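PDB 3FNR: arginine--tRNA ligase, which catalyses the ATP-dependent attachment of L-arginine to tRNA(Arg), releasing AMP and diphosphate. Local coordinates for residues G43-R51 against N292-V300; I270-G281 against C317-S326. The protein carries 1 engineered substitution. All coordinates share one frame; numbering follows the deposited sequence. Where two conformers were deposited one is given.

Interaction 1 of 2, residues G43-R51 against N292-V300; sequences GPLHIGHAR and NFILMSDVV
The imidazole of His46 and the phenyl ring of Phe293 form an offset stack: their centroids are 4.3 Å apart and their planes differ by only 18°. The overlap is partial, with Phe293 CG above one face of the imidazole toward its rim and Phe293 CB over the same ring as a CH-pi contact. Next to this stack the two backbones meet at a single bridge, with His46 opposite Leu295. Ile47 N donates to Ile294 O at 2.9 Å. The reciprocal bond, from Met296 N to Leu45 O, is also 2.9 Å long and fairly straight, 160° at the hydrogen. Leu295 is the N-cap residue, so the second bond uses the first-turn NH of helix 296-303 and ties the start of that helix to the 43-51 loop.

Apolar groups fill in around these bonds. Ile47 has CG1 anti to its backbone N (chi1 -166°), which carries CD1 to Val299 CG2 at 3.8 Å, while its CG2 branch lies beside Ile294 CB at 3.9 Å. Leu45 and Met296 run side by side, pointing the same way, Leu45 CD1 reaching Met296 SD at 3.9 Å. Pro44 CG packs against Leu295 CD2, also at 3.9 Å.

A second shell holds both partners. Asn154 of helix 136-157 accepts from Leu45 N through OD1, and Leu277 of strand 267-279 lies against both Ile47 and Val299.

Residues 43-49 belong to the HIGH region, the signature of class I synthetases, and lead into helix 50-65. The 292-300 segment follows shortly after the unmodelled residues 287-289, where this class carries its KMSKS loop, consistent with the contact joining two signature regions of the catalytic domain.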
ATOM      1  N   GLY A  43       2.055  -5.137  17.571  1.00 54.46           N
ATOM      2  CA  GLY A  43       1.992  -3.686  17.726  1.00 54.57           C
ATOM      3  C   GLY A  43       1.288  -2.971  16.586  1.00 54.10           C
ATOM      4  O   GLY A  43       0.932  -3.601  15.585  1.00 54.60           O
ATOM      5  N   PRO A  44       1.070  -1.650  16.733  1.00 53.49           N
ATOM      6  CA  PRO A  44       0.568  -0.845  15.617  1.00 48.76           C
ATOM      7  C   PRO A  44       1.647  -0.702  14.545  1.00 46.33           C
ATOM      8  O   PRO A  44       2.838  -0.871  14.839  1.00 44.05           O
ATOM      9  CB  PRO A  44       0.279   0.514  16.261  1.00 49.87           C
ATOM     10  CG  PRO A  44       1.179   0.571  17.457  1.00 48.93           C
ATOM     11  CD  PRO A  44       1.278  -0.842  17.950  1.00 53.72           C
ATOM     12  N   LEU A  45       1.225  -0.403  13.319  1.00 45.11           N
ATOM     13  CA  LEU A  45       2.148  -0.258  12.195  1.00 45.42           C
ATOM     14  C   LEU A  45       3.133   0.887  12.399  1.00 47.30           C
ATOM     15  O   LEU A  45       2.759   1.985  12.805  1.00 49.58           O
ATOM     16  CB  LEU A  45       1.378  -0.070  10.886  1.00 45.23           C
ATOM     17  CG  LEU A  45       0.504  -1.241  10.436  1.00 42.72           C
ATOM     18  CD1 LEU A  45      -0.120  -0.958   9.087  1.00 40.95           C
ATOM     19  CD2 LEU A  45       1.316  -2.520  10.382  1.00 39.40           C
ATOM     20  N   HIS A  46       4.404   0.604  12.151  1.00 50.15           N
ATOM     21  CA  HIS A  46       5.421   1.635  12.178  1.00 49.94           C
ATOM     22  C   HIS A  46       5.353   2.406  10.865  1.00 52.00           C
ATOM     23  O   HIS A  46       4.714   1.956   9.907  1.00 54.53           O
ATOM     24  CB  HIS A  46       6.798   1.014  12.388  1.00 54.80           C
ATOM     25  CG  HIS A  46       6.951   0.315  13.705  1.00 63.51           C
ATOM     26  ND1 HIS A  46       7.854  -0.708  13.903  1.00 66.51           N
ATOM     27  CD2 HIS A  46       6.311   0.485  14.886  1.00 68.80           C
ATOM     28  CE1 HIS A  46       7.768  -1.132  15.151  1.00 73.16           C
ATOM     29  NE2 HIS A  46       6.839  -0.426  15.769  1.00 72.21           N
ATOM     30  N   ILE A  47       5.996   3.568  10.829  1.00 51.86           N
ATOM     31  CA  ILE A  47       5.987   4.420   9.643  1.00 46.27           C
ATOM     32  C   ILE A  47       6.737   3.783   8.462  1.00 48.27           C
ATOM     33  O   ILE A  47       6.376   4.012   7.314  1.00 45.42           O
ATOM     34  CB  ILE A  47       6.473   5.876   9.967  1.00 45.19           C
ATOM     35  CG1 ILE A  47       6.142   6.853   8.830  1.00 43.20           C
ATOM     36  CG2 ILE A  47       7.954   5.916  10.322  1.00 39.87           C
ATOM     37  CD1 ILE A  47       4.672   6.881   8.414  1.00 46.51           C
ATOM     38  N   GLY A  48       7.731   2.939   8.755  1.00 46.35           N
ATOM     39  CA  GLY A  48       8.486   2.223   7.726  1.00 41.33           C
ATOM     40  C   GLY A  48       7.680   1.232   6.903  1.00 41.43           C
ATOM     41  O   GLY A  48       8.131   0.786   5.847  1.00 42.81           O
ATOM     42  N   HIS A  49       6.487   0.886   7.385  1.00 42.87           N
ATOM     43  CA  HIS A  49       5.554   0.038   6.644  1.00 45.11           C
ATOM     44  C   HIS A  49       4.713   0.830   5.640  1.00 41.95           C
ATOM     45  O   HIS A  49       4.054   0.239   4.779  1.00 43.50           O
ATOM     46  CB  HIS A  49       4.607  -0.693   7.605  1.00 48.53           C
ATOM     47  CG  HIS A  49       5.264  -1.778   8.402  1.00 57.65           C
ATOM     48  ND1 HIS A  49       5.415  -1.708   9.771  1.00 62.22           N
ATOM     49  CD2 HIS A  49       5.816  -2.955   8.022  1.00 56.49           C
ATOM     50  CE1 HIS A  49       6.032  -2.795  10.198  1.00 65.26           C
ATOM     51  NE2 HIS A  49       6.288  -3.567   9.157  1.00 61.50           N
ATOM     52  N   ALA A  50       4.738   2.158   5.753  1.00 38.13           N
ATOM     53  CA  ALA A  50       3.795   3.010   5.029  1.00 30.56           C
ATOM     54  C   ALA A  50       3.984   3.004   3.515  1.00 34.50           C
ATOM     55  O   ALA A  50       2.998   2.892   2.777  1.00 37.86           O
ATOM     56  CB  ALA A  50       3.805   4.435   5.584  1.00 33.13           C
ATOM     57  N   ARG A  51       5.231   3.104   3.055  1.00 27.28           N
ATOM     58  CA  ARG A  51       5.507   3.109   1.622  1.00 33.30           C
ATOM     59  C   ARG A  51       5.050   1.829   0.945  1.00 37.34           C
ATOM     60  O   ARG A  51       4.359   1.893  -0.072  1.00 37.40           O
ATOM     61  CB  ARG A  51       6.980   3.370   1.319  1.00 39.08           C
ATOM     62  CG  ARG A  51       7.209   3.775  -0.128  1.00 46.47           C
ATOM     63  CD  ARG A  51       8.666   3.999  -0.392  1.00 50.87           C
ATOM     64  NE  ARG A  51       8.898   4.782  -1.605  1.00 54.49           N
ATOM     65  CZ  ARG A  51      10.057   5.367  -1.897  1.00 50.77           C
ATOM     66  NH1 ARG A  51      11.083   5.257  -1.055  1.00 36.59           N
ATOM     67  NH2 ARG A  51      10.194   6.062  -3.026  1.00 54.43           N
ATOM     68  N   ASN A 292       9.135   4.022  21.281  1.00102.67           N
ATOM     69  CA  ASN A 292      10.467   4.191  20.693  1.00 99.38           C
ATOM     70  C   ASN A 292      10.464   4.165  19.153  1.00 94.22           C
ATOM     71  O   ASN A 292      11.517   4.271  18.516  1.00 93.23           O
ATOM     72  CB  ASN A 292      11.434   3.139  21.255  1.00101.10           C
ATOM     73  CG  ASN A 292      12.847   3.679  21.435  1.00104.08           C
ATOM     74  OD1 ASN A 292      13.064   4.665  22.143  1.00101.81           O
ATOM     75  ND2 ASN A 292      13.816   3.024  20.802  1.00104.46           N
ATOM     76  N   PHE A 293       9.273   4.033  18.571  1.00 87.04           N
ATOM     77  CA  PHE A 293       9.091   4.002  17.122  1.00 79.90           C
ATOM     78  C   PHE A 293       8.054   5.037  16.689  1.00 73.26           C
ATOM     79  O   PHE A 293       7.126   5.340  17.439  1.00 72.05           O
ATOM     80  CB  PHE A 293       8.622   2.615  16.673  1.00 82.29           C
ATOM     81  CG  PHE A 293       9.570   1.503  17.022  1.00 86.10           C
ATOM     82  CD1 PHE A 293      10.678   1.239  16.220  1.00 88.64           C
ATOM     83  CD2 PHE A 293       9.345   0.706  18.142  1.00 87.73           C
ATOM     84  CE1 PHE A 293      11.559   0.202  16.536  1.00 91.44           C
ATOM     85  CE2 PHE A 293      10.216  -0.333  18.469  1.00 91.17           C
ATOM     86  CZ  PHE A 293      11.327  -0.585  17.664  1.00 89.73           C
ATOM     87  N   ILE A 294       8.210   5.575  15.483  1.00 63.51           N
ATOM     88  CA  ILE A 294       7.188   6.451  14.913  1.00 57.77           C
ATOM     89  C   ILE A 294       6.101   5.585  14.274  1.00 53.44           C
ATOM     90  O   ILE A 294       6.387   4.685  13.483  1.00 52.09           O
ATOM     91  CB  ILE A 294       7.771   7.467  13.895  1.00 57.77           C
ATOM     92  CG1 ILE A 294       8.846   8.337  14.553  1.00 60.15           C
ATOM     93  CG2 ILE A 294       6.668   8.351  13.305  1.00 57.53           C
ATOM     94  CD1 ILE A 294       9.877   8.897  13.578  1.00 67.10           C
ATOM     95  N   LEU A 295       4.856   5.870  14.635  1.00 50.53           N
ATOM     96  CA  LEU A 295       3.708   5.085  14.219  1.00 49.29           C
ATOM     97  C   LEU A 295       3.092   5.671  12.958  1.00 51.56           C
ATOM     98  O   LEU A 295       2.979   6.890  12.833  1.00 55.40           O
ATOM     99  CB  LEU A 295       2.650   5.096  15.330  1.00 49.56           C
ATOM    100  CG  LEU A 295       2.623   4.108  16.505  1.00 51.76           C
ATOM    101  CD1 LEU A 295       3.922   4.050  17.292  1.00 53.43           C
ATOM    102  CD2 LEU A 295       1.456   4.454  17.438  1.00 46.70           C
ATOM    103  N   MET A 296       2.681   4.798  12.038  1.00 49.38           N
ATOM    104  CA  MET A 296       1.930   5.188  10.839  1.00 47.27           C
ATOM    105  C   MET A 296       0.702   6.010  11.234  1.00 51.02           C
ATOM    106  O   MET A 296       0.399   7.030  10.611  1.00 49.10           O
ATOM    107  CB  MET A 296       1.529   3.935  10.043  1.00 46.98           C
ATOM    108  CG  MET A 296       0.796   4.192   8.732  1.00 46.63           C
ATOM    109  SD  MET A 296       0.442   2.670   7.832  1.00 40.50           S
ATOM    110  CE  MET A 296      -1.193   2.996   7.266  1.00 41.46           C
ATOM    111  N   SER A 297       0.046   5.556  12.301  1.00 50.07           N
ATOM    112  CA  SER A 297      -1.109   6.183  12.929  1.00 50.34           C
ATOM    113  C   SER A 297      -0.880   7.635  13.338  1.00 49.82           C
ATOM    114  O   SER A 297      -1.747   8.482  13.123  1.00 47.43           O
ATOM    115  CB  SER A 297      -1.464   5.387  14.184  1.00 48.48           C
ATOM    116  OG  SER A 297      -2.860   5.258  14.319  1.00 59.36           O
ATOM    117  N   ASP A 298       0.275   7.904  13.945  1.00 49.40           N
ATOM    118  CA  ASP A 298       0.622   9.240  14.413  1.00 51.46           C
ATOM    119  C   ASP A 298       0.785  10.211  13.248  1.00 52.04           C
ATOM    120  O   ASP A 298       0.331  11.355  13.319  1.00 52.82           O
ATOM    121  CB  ASP A 298       1.910   9.201  15.243  1.00 51.85           C
ATOM    122  CG  ASP A 298       1.709   8.584  16.625  1.00 60.14           C
ATOM    123  OD1 ASP A 298       2.729   8.244  17.265  1.00 67.08           O
ATOM    124  OD2 ASP A 298       0.550   8.440  17.075  1.00 55.15           O
ATOM    125  N   VAL A 299       1.426   9.737  12.183  1.00 50.27           N
ATOM    126  CA  VAL A 299       1.636  10.524  10.970  1.00 44.02           C
ATOM    127  C   VAL A 299       0.308  10.833  10.266  1.00 47.27           C
ATOM    128  O   VAL A 299       0.075  11.975   9.869  1.00 48.22           O
ATOM    129  CB  VAL A 299       2.667   9.836  10.037  1.00 46.85           C
ATOM    130  CG1 VAL A 299       2.748  10.523   8.677  1.00 43.43           C
ATOM    131  CG2 VAL A 299       4.054   9.806  10.709  1.00 42.38           C
ATOM    132  N   VAL A 300      -0.575   9.838  10.154  1.00 46.50           N
ATOM    133  CA  VAL A 300      -1.902  10.051   9.554  1.00 44.66           C
ATOM    134  C   VAL A 300      -2.747  11.010  10.399  1.00 47.19           C
ATOM    135  O   VAL A 300      -3.514  11.806   9.859  1.00 50.99           O
ATOM    136  CB  VAL A 300      -2.680   8.730   9.283  1.00 42.01           C
ATOM    137  CG1 VAL A 300      -4.003   9.013   8.557  1.00 39.66           C
ATOM    138  CG2 VAL A 300      -1.870   7.788   8.442  1.00 39.00           C
TER
HETATM  139  O   HOH W   1       0.581   2.878  13.340  1.00 46.17           O

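Interaction 2 of 2, residues I270-G281 against C317-S326; sequences ILAQMVSLLKDG and CDTHLEFDIS
Ile270 and Ala272 put CG2 and CB against Cys317 SG, the latter pair 4.1 Å apart, before the strand is interrupted. Gln273 donates its backbone N to Cys317 O at 2.8 Å, nearly along the C=O axis. Its side chain bends at chi2 (-84°), so that OE1 takes the N-H of Met274 and the amide sits over one face of the His320 ring, toward its rim and tilted 55° to it, a less certain contact, His320 having two conformers. Met274 O receives only a weak bond from Leu321 N, 3.5 Å long.

From Val275 onward the pairing is regular and parallel, the short strands running 14° apart. Ser276 uses both its backbone groups on the 321-324 strand, N giving to Leu321 O at 2.8 Å and O receiving Phe323 N at 3.0 Å. Leu278 repeats the pattern with Phe323 O and Ile325 N. Val275 and Leu277 share one face with Leu321 and Phe323, and Val275 CG1 meets Leu321 CD1 at 3.7 Å. On the other face Leu278 CD1 lies across the carboxylate of Glu322. Lys279 rests its aliphatic part on Ile325, its NZ pairing with Glu302.

The turn beyond is fastened by Asp324: Gly281 N meets OD2 on the syn side at 2.9 Å, and Asp280 N reaches OD1 weakly at 3.2 Å. OD1 also accepts Ser326 N in an Asx turn and, in one Ser326 conformer, Ser326 OG from above the carboxylate plane. Main-chain bonds hold the parallel pair; the Asp324 carboxylate, probably charged with so many donors, ties turn 280-281 to the strand's end.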
ATOM      1  N   ILE A 270       9.237  -6.536  -5.504  1.00 42.31           N
ATOM      2  CA  ILE A 270       9.330  -5.072  -5.542  1.00 40.57           C
ATOM      3  C   ILE A 270       9.955  -4.566  -4.247  1.00 37.42           C
ATOM      4  O   ILE A 270       9.505  -4.916  -3.164  1.00 39.76           O
ATOM      5  CB  ILE A 270       7.950  -4.432  -5.748  1.00 39.68           C
ATOM      6  CG1 ILE A 270       7.422  -4.756  -7.147  1.00 42.68           C
ATOM      7  CG2 ILE A 270       7.992  -2.912  -5.502  1.00 42.90           C
ATOM      8  CD1 ILE A 270       5.988  -4.370  -7.352  1.00 35.30           C
ATOM      9  N   LEU A 271      10.995  -3.748  -4.354  1.00 41.69           N
ATOM     10  CA  LEU A 271      11.676  -3.232  -3.165  1.00 39.67           C
ATOM     11  C   LEU A 271      11.273  -1.805  -2.805  1.00 40.12           C
ATOM     12  O   LEU A 271      11.388  -0.886  -3.621  1.00 46.79           O
ATOM     13  CB  LEU A 271      13.194  -3.339  -3.312  1.00 38.21           C
ATOM     14  CG  LEU A 271      13.847  -4.723  -3.387  1.00 43.47           C
ATOM     15  CD1 LEU A 271      15.339  -4.556  -3.608  1.00 46.47           C
ATOM     16  CD2 LEU A 271      13.601  -5.567  -2.131  1.00 44.87           C
ATOM     17  N   ALA A 272      10.785  -1.636  -1.582  1.00 42.53           N
ATOM     18  CA  ALA A 272      10.367  -0.335  -1.080  1.00 47.94           C
ATOM     19  C   ALA A 272      11.513   0.318  -0.314  1.00 49.82           C
ATOM     20  O   ALA A 272      11.967  -0.200   0.711  1.00 50.99           O
ATOM     21  CB  ALA A 272       9.137  -0.478  -0.187  1.00 48.60           C
ATOM     22  N   GLN A 273      11.980   1.458  -0.812  1.00 52.50           N
ATOM     23  CA  GLN A 273      13.096   2.145  -0.173  1.00 52.48           C
ATOM     24  C   GLN A 273      12.717   2.982   1.041  1.00 50.60           C
ATOM     25  O   GLN A 273      11.543   3.279   1.254  1.00 49.69           O
ATOM     26  CB  GLN A 273      13.894   2.976  -1.179  1.00 53.69           C
ATOM     27  CG  GLN A 273      15.201   2.321  -1.583  1.00 62.94           C
ATOM     28  CD  GLN A 273      16.358   2.574  -0.611  1.00 61.41           C
ATOM     29  OE1 GLN A 273      16.180   2.641   0.611  1.00 57.58           O
ATOM     30  NE2 GLN A 273      17.559   2.700  -1.164  1.00 58.68           N
ATOM     31  N   MET A 274      13.737   3.336   1.822  1.00 54.91           N
ATOM     32  CA  MET A 274      13.562   4.121   3.041  0.50 57.05           C
ATOM     33  C   MET A 274      12.979   5.508   2.758  1.00 55.68           C
ATOM     34  O   MET A 274      13.232   6.115   1.712  1.00 53.87           O
ATOM     35  CB  MET A 274      14.892   4.248   3.788  0.50 61.40           C
ATOM     36  CG  MET A 274      14.763   4.352   5.304  0.50 67.63           C
ATOM     37  SD  MET A 274      14.619   2.747   6.117  0.50 75.42           S
ATOM     38  CE  MET A 274      14.670   3.236   7.842  0.50 67.08           C
ATOM     39  N   VAL A 275      12.164   5.987   3.694  1.00 53.20           N
ATOM     40  CA  VAL A 275      11.583   7.327   3.614  1.00 51.80           C
ATOM     41  C   VAL A 275      12.114   8.196   4.767  1.00 54.72           C
ATOM     42  O   VAL A 275      12.168   7.748   5.916  1.00 57.12           O
ATOM     43  CB  VAL A 275      10.035   7.276   3.632  1.00 50.04           C
ATOM     44  CG1 VAL A 275       9.438   8.666   3.651  1.00 47.24           C
ATOM     45  CG2 VAL A 275       9.511   6.507   2.429  1.00 55.46           C
ATOM     46  N   SER A 276      12.528   9.422   4.453  1.00 54.67           N
ATOM     47  CA  SER A 276      12.877  10.403   5.478  1.00 55.15           C
ATOM     48  C   SER A 276      11.764  11.422   5.633  1.00 54.96           C
ATOM     49  O   SER A 276      11.430  12.137   4.683  1.00 58.47           O
ATOM     50  CB  SER A 276      14.177  11.124   5.128  1.00 53.15           C
ATOM     51  OG  SER A 276      15.280  10.242   5.186  1.00 62.80           O
ATOM     52  N   LEU A 277      11.186  11.492   6.828  1.00 55.71           N
ATOM     53  CA  LEU A 277      10.190  12.515   7.120  1.00 58.42           C
ATOM     54  C   LEU A 277      10.817  13.675   7.865  1.00 57.95           C
ATOM     55  O   LEU A 277      11.577  13.475   8.815  1.00 58.13           O
ATOM     56  CB  LEU A 277       9.027  11.944   7.928  1.00 61.82           C
ATOM     57  CG  LEU A 277       7.931  11.195   7.177  1.00 66.68           C
ATOM     58  CD1 LEU A 277       7.043  10.481   8.176  1.00 66.26           C
ATOM     59  CD2 LEU A 277       7.110  12.127   6.283  1.00 69.27           C
ATOM     60  N   LEU A 278      10.496  14.885   7.424  1.00 61.07           N
ATOM     61  CA  LEU A 278      11.004  16.103   8.047  1.00 64.76           C
ATOM     62  C   LEU A 278       9.865  16.991   8.513  1.00 66.56           C
ATOM     63  O   LEU A 278       8.782  16.976   7.925  1.00 66.06           O
ATOM     64  CB  LEU A 278      11.874  16.903   7.070  1.00 62.42           C
ATOM     65  CG  LEU A 278      13.133  16.290   6.459  1.00 60.32           C
ATOM     66  CD1 LEU A 278      13.672  17.209   5.388  1.00 62.58           C
ATOM     67  CD2 LEU A 278      14.189  16.045   7.509  1.00 54.67           C
ATOM     68  N   LYS A 279      10.125  17.750   9.574  1.00 69.50           N
ATOM     69  CA  LYS A 279       9.272  18.863   9.984  1.00 74.36           C
ATOM     70  C   LYS A 279      10.162  20.054  10.338  1.00 76.03           C
ATOM     71  O   LYS A 279      11.027  19.950  11.217  1.00 73.21           O
ATOM     72  CB  LYS A 279       8.381  18.484  11.169  1.00 74.71           C
ATOM     73  CG  LYS A 279       7.291  19.513  11.461  1.00 80.39           C
ATOM     74  CD  LYS A 279       7.135  19.759  12.957  1.00 89.81           C
ATOM     75  CE  LYS A 279       6.062  18.882  13.588  1.00 90.28           C
ATOM     76  NZ  LYS A 279       4.705  19.467  13.411  1.00 88.87           N
ATOM     77  N   ASP A 280       9.940  21.166   9.630  1.00 78.58           N
ATOM     78  CA  ASP A 280      10.702  22.424   9.765  1.00 84.08           C
ATOM     79  C   ASP A 280      12.206  22.284   9.481  1.00 84.83           C
ATOM     80  O   ASP A 280      13.031  22.994  10.064  1.00 84.95           O
ATOM     81  CB  ASP A 280      10.445  23.106  11.126  1.00 86.19           C
ATOM     82  CG  ASP A 280       8.978  23.481  11.337  1.00 93.31           C
ATOM     83  OD1 ASP A 280       8.455  23.248  12.452  1.00 93.84           O
ATOM     84  OD2 ASP A 280       8.350  24.009  10.394  1.00 96.11           O
ATOM     85  N   GLY A 281      12.550  21.365   8.579  1.00 84.57           N
ATOM     86  CA  GLY A 281      13.940  21.120   8.188  1.00 84.60           C
ATOM     87  C   GLY A 281      14.666  20.084   9.029  1.00 84.80           C
ATOM     88  O   GLY A 281      15.768  19.655   8.683  1.00 85.24           O
ATOM     89  N   CYS A 317       9.871   3.735  -6.374  1.00 64.87           N
ATOM     90  CA  CYS A 317       9.817   2.896  -5.170  1.00 64.85           C
ATOM     91  C   CYS A 317      11.171   2.495  -4.584  1.00 63.87           C
ATOM     92  O   CYS A 317      11.333   2.448  -3.363  1.00 62.26           O
ATOM     93  CB  CYS A 317       8.973   1.645  -5.444  1.00 66.62           C
ATOM     94  SG  CYS A 317       8.195   0.946  -3.960  1.00 76.75           S
ATOM     95  N   ASP A 318      12.136   2.219  -5.458  1.00 67.03           N
ATOM     96  CA  ASP A 318      13.479   1.821  -5.033  1.00 72.90           C
ATOM     97  C   ASP A 318      14.461   3.004  -4.913  1.00 73.28           C
ATOM     98  O   ASP A 318      15.682   2.807  -4.849  1.00 74.14           O
ATOM     99  CB  ASP A 318      14.040   0.697  -5.931  1.00 74.26           C
ATOM    100  CG  ASP A 318      14.006   1.038  -7.428  1.00 82.74           C
ATOM    101  OD1 ASP A 318      14.413   0.167  -8.233  1.00 88.72           O
ATOM    102  OD2 ASP A 318      13.581   2.153  -7.813  1.00 86.57           O
ATOM    103  N   THR A 319      13.920   4.221  -4.875  1.00 70.33           N
ATOM    104  CA  THR A 319      14.718   5.432  -4.652  1.00 67.70           C
ATOM    105  C   THR A 319      14.301   6.101  -3.337  1.00 67.50           C
ATOM    106  O   THR A 319      13.123   6.021  -2.944  1.00 66.56           O
ATOM    107  CB  THR A 319      14.585   6.443  -5.826  1.00 69.03           C
ATOM    108  OG1 THR A 319      13.307   7.087  -5.774  1.00 65.16           O
ATOM    109  CG2 THR A 319      14.741   5.744  -7.177  1.00 68.04           C
ATOM    110  N   HIS A 320      15.263   6.749  -2.669  1.00 63.56           N
ATOM    111  CA  HIS A 320      15.034   7.443  -1.393  0.50 60.97           C
ATOM    112  C   HIS A 320      14.070   8.619  -1.529  1.00 63.32           C
ATOM    113  O   HIS A 320      14.225   9.453  -2.428  1.00 64.61           O
ATOM    114  CB  HIS A 320      16.353   7.965  -0.816  0.50 58.10           C
ATOM    115  CG  HIS A 320      17.266   6.894  -0.310  0.50 49.23           C
ATOM    116  ND1 HIS A 320      17.157   6.359   0.955  0.50 42.20           N
ATOM    117  CD2 HIS A 320      18.321   6.276  -0.892  0.50 44.87           C
ATOM    118  CE1 HIS A 320      18.099   5.449   1.127  0.50 41.60           C
ATOM    119  NE2 HIS A 320      18.821   5.381   0.022  0.50 40.50           N
ATOM    120  N   LEU A 321      13.101   8.690  -0.623  1.00 61.62           N
ATOM    121  CA  LEU A 321      12.121   9.754  -0.601  1.00 58.84           C
ATOM    122  C   LEU A 321      12.317  10.590   0.655  1.00 57.95           C
ATOM    123  O   LEU A 321      12.341  10.064   1.770  1.00 57.08           O
ATOM    124  CB  LEU A 321      10.705   9.161  -0.661  1.00 60.68           C
ATOM    125  CG  LEU A 321       9.441  10.002  -0.910  1.00 65.44           C
ATOM    126  CD1 LEU A 321       8.730  10.339   0.387  1.00 65.96           C
ATOM    127  CD2 LEU A 321       9.680  11.268  -1.756  1.00 66.35           C
ATOM    128  N   GLU A 322      12.472  11.894   0.460  1.00 57.60           N
ATOM    129  CA  GLU A 322      12.561  12.841   1.561  1.00 57.19           C
ATOM    130  C   GLU A 322      11.449  13.864   1.407  1.00 55.05           C
ATOM    131  O   GLU A 322      11.262  14.432   0.326  1.00 54.77           O
ATOM    132  CB  GLU A 322      13.922  13.535   1.568  1.00 61.24           C
ATOM    133  CG  GLU A 322      14.164  14.442   2.775  1.00 72.49           C
ATOM    134  CD  GLU A 322      15.299  15.430   2.551  1.00 82.46           C
ATOM    135  OE1 GLU A 322      15.188  16.281   1.638  1.00 84.12           O
ATOM    136  OE2 GLU A 322      16.299  15.358   3.297  1.00 85.28           O
ATOM    137  N   PHE A 323      10.699  14.090   2.479  1.00 54.64           N
ATOM    138  CA  PHE A 323       9.618  15.061   2.429  1.00 55.59           C
ATOM    139  C   PHE A 323       9.484  15.839   3.723  1.00 56.01           C
ATOM    140  O   PHE A 323       9.549  15.265   4.804  1.00 56.66           O
ATOM    141  CB  PHE A 323       8.288  14.387   2.083  1.00 55.07           C
ATOM    142  CG  PHE A 323       7.269  15.330   1.520  1.00 57.87           C
ATOM    143  CD1 PHE A 323       7.214  15.571   0.149  1.00 63.60           C
ATOM    144  CD2 PHE A 323       6.368  15.987   2.356  1.00 54.19           C
ATOM    145  CE1 PHE A 323       6.272  16.454  -0.383  1.00 64.78           C
ATOM    146  CE2 PHE A 323       5.426  16.869   1.836  1.00 54.97           C
ATOM    147  CZ  PHE A 323       5.379  17.104   0.464  1.00 59.68           C
ATOM    148  N   ASP A 324       9.307  17.152   3.592  1.00 60.42           N
ATOM    149  CA  ASP A 324       9.035  18.019   4.731  1.00 62.13           C
ATOM    150  C   ASP A 324       7.535  18.266   4.831  1.00 59.80           C
ATOM    151  O   ASP A 324       6.928  18.838   3.923  1.00 58.02           O
ATOM    152  CB  ASP A 324       9.791  19.349   4.613  1.00 64.99           C
ATOM    153  CG  ASP A 324       9.971  20.052   5.962  1.00 67.95           C
ATOM    154  OD1 ASP A 324       9.053  20.008   6.811  1.00 66.85           O
ATOM    155  OD2 ASP A 324      11.042  20.663   6.172  1.00 70.39           O
ATOM    156  N   ILE A 325       6.957  17.850   5.956  1.00 57.68           N
ATOM    157  CA  ILE A 325       5.513  17.934   6.186  1.00 59.67           C
ATOM    158  C   ILE A 325       4.977  19.352   6.429  1.00 61.05           C
ATOM    159  O   ILE A 325       3.759  19.559   6.472  1.00 63.31           O
ATOM    160  CB  ILE A 325       5.059  16.992   7.335  1.00 60.88           C
ATOM    161  CG1 ILE A 325       5.595  17.472   8.690  1.00 55.00           C
ATOM    162  CG2 ILE A 325       5.455  15.539   7.027  1.00 59.79           C
ATOM    163  CD1 ILE A 325       4.862  16.895   9.882  1.00 54.43           C
ATOM    164  N   SER A 326       5.890  20.312   6.590  1.00 62.23           N
ATOM    165  CA  SER A 326       5.536  21.718   6.766  0.50 65.27           C
ATOM    166  C   SER A 326       5.025  22.328   5.460  1.00 66.31           C
ATOM    167  O   SER A 326       4.379  23.380   5.464  1.00 66.45           O
ATOM    168  CB  SER A 326       6.741  22.509   7.281  0.50 65.55           C
ATOM    169  OG  SER A 326       7.815  22.459   6.357  0.50 67.32           O
TER

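Along the chain the segments alternate, 43-51, 270-281, 292-300, 317-326, so the two contacts interlock within the class I catalytic domain, their centres about 13 Å apart. Interaction 2 joins strand 321-324 to strand 267-279 in the mixed sheet; interaction 1 sits beside that sheet, where helices 50-65 and 296-303 begin. Arg51 of helix 50-65 connects them directly: its NH1 lies 2.9 Å from Thr319 O and 3.1 Å from Gln273 O, probable hydrogen bonds at the break in strand 267-279. The helix that follows the HIGH region is thus bonded to the sheet through Arg51, while Ile47 of the motif itself packs on Leu277.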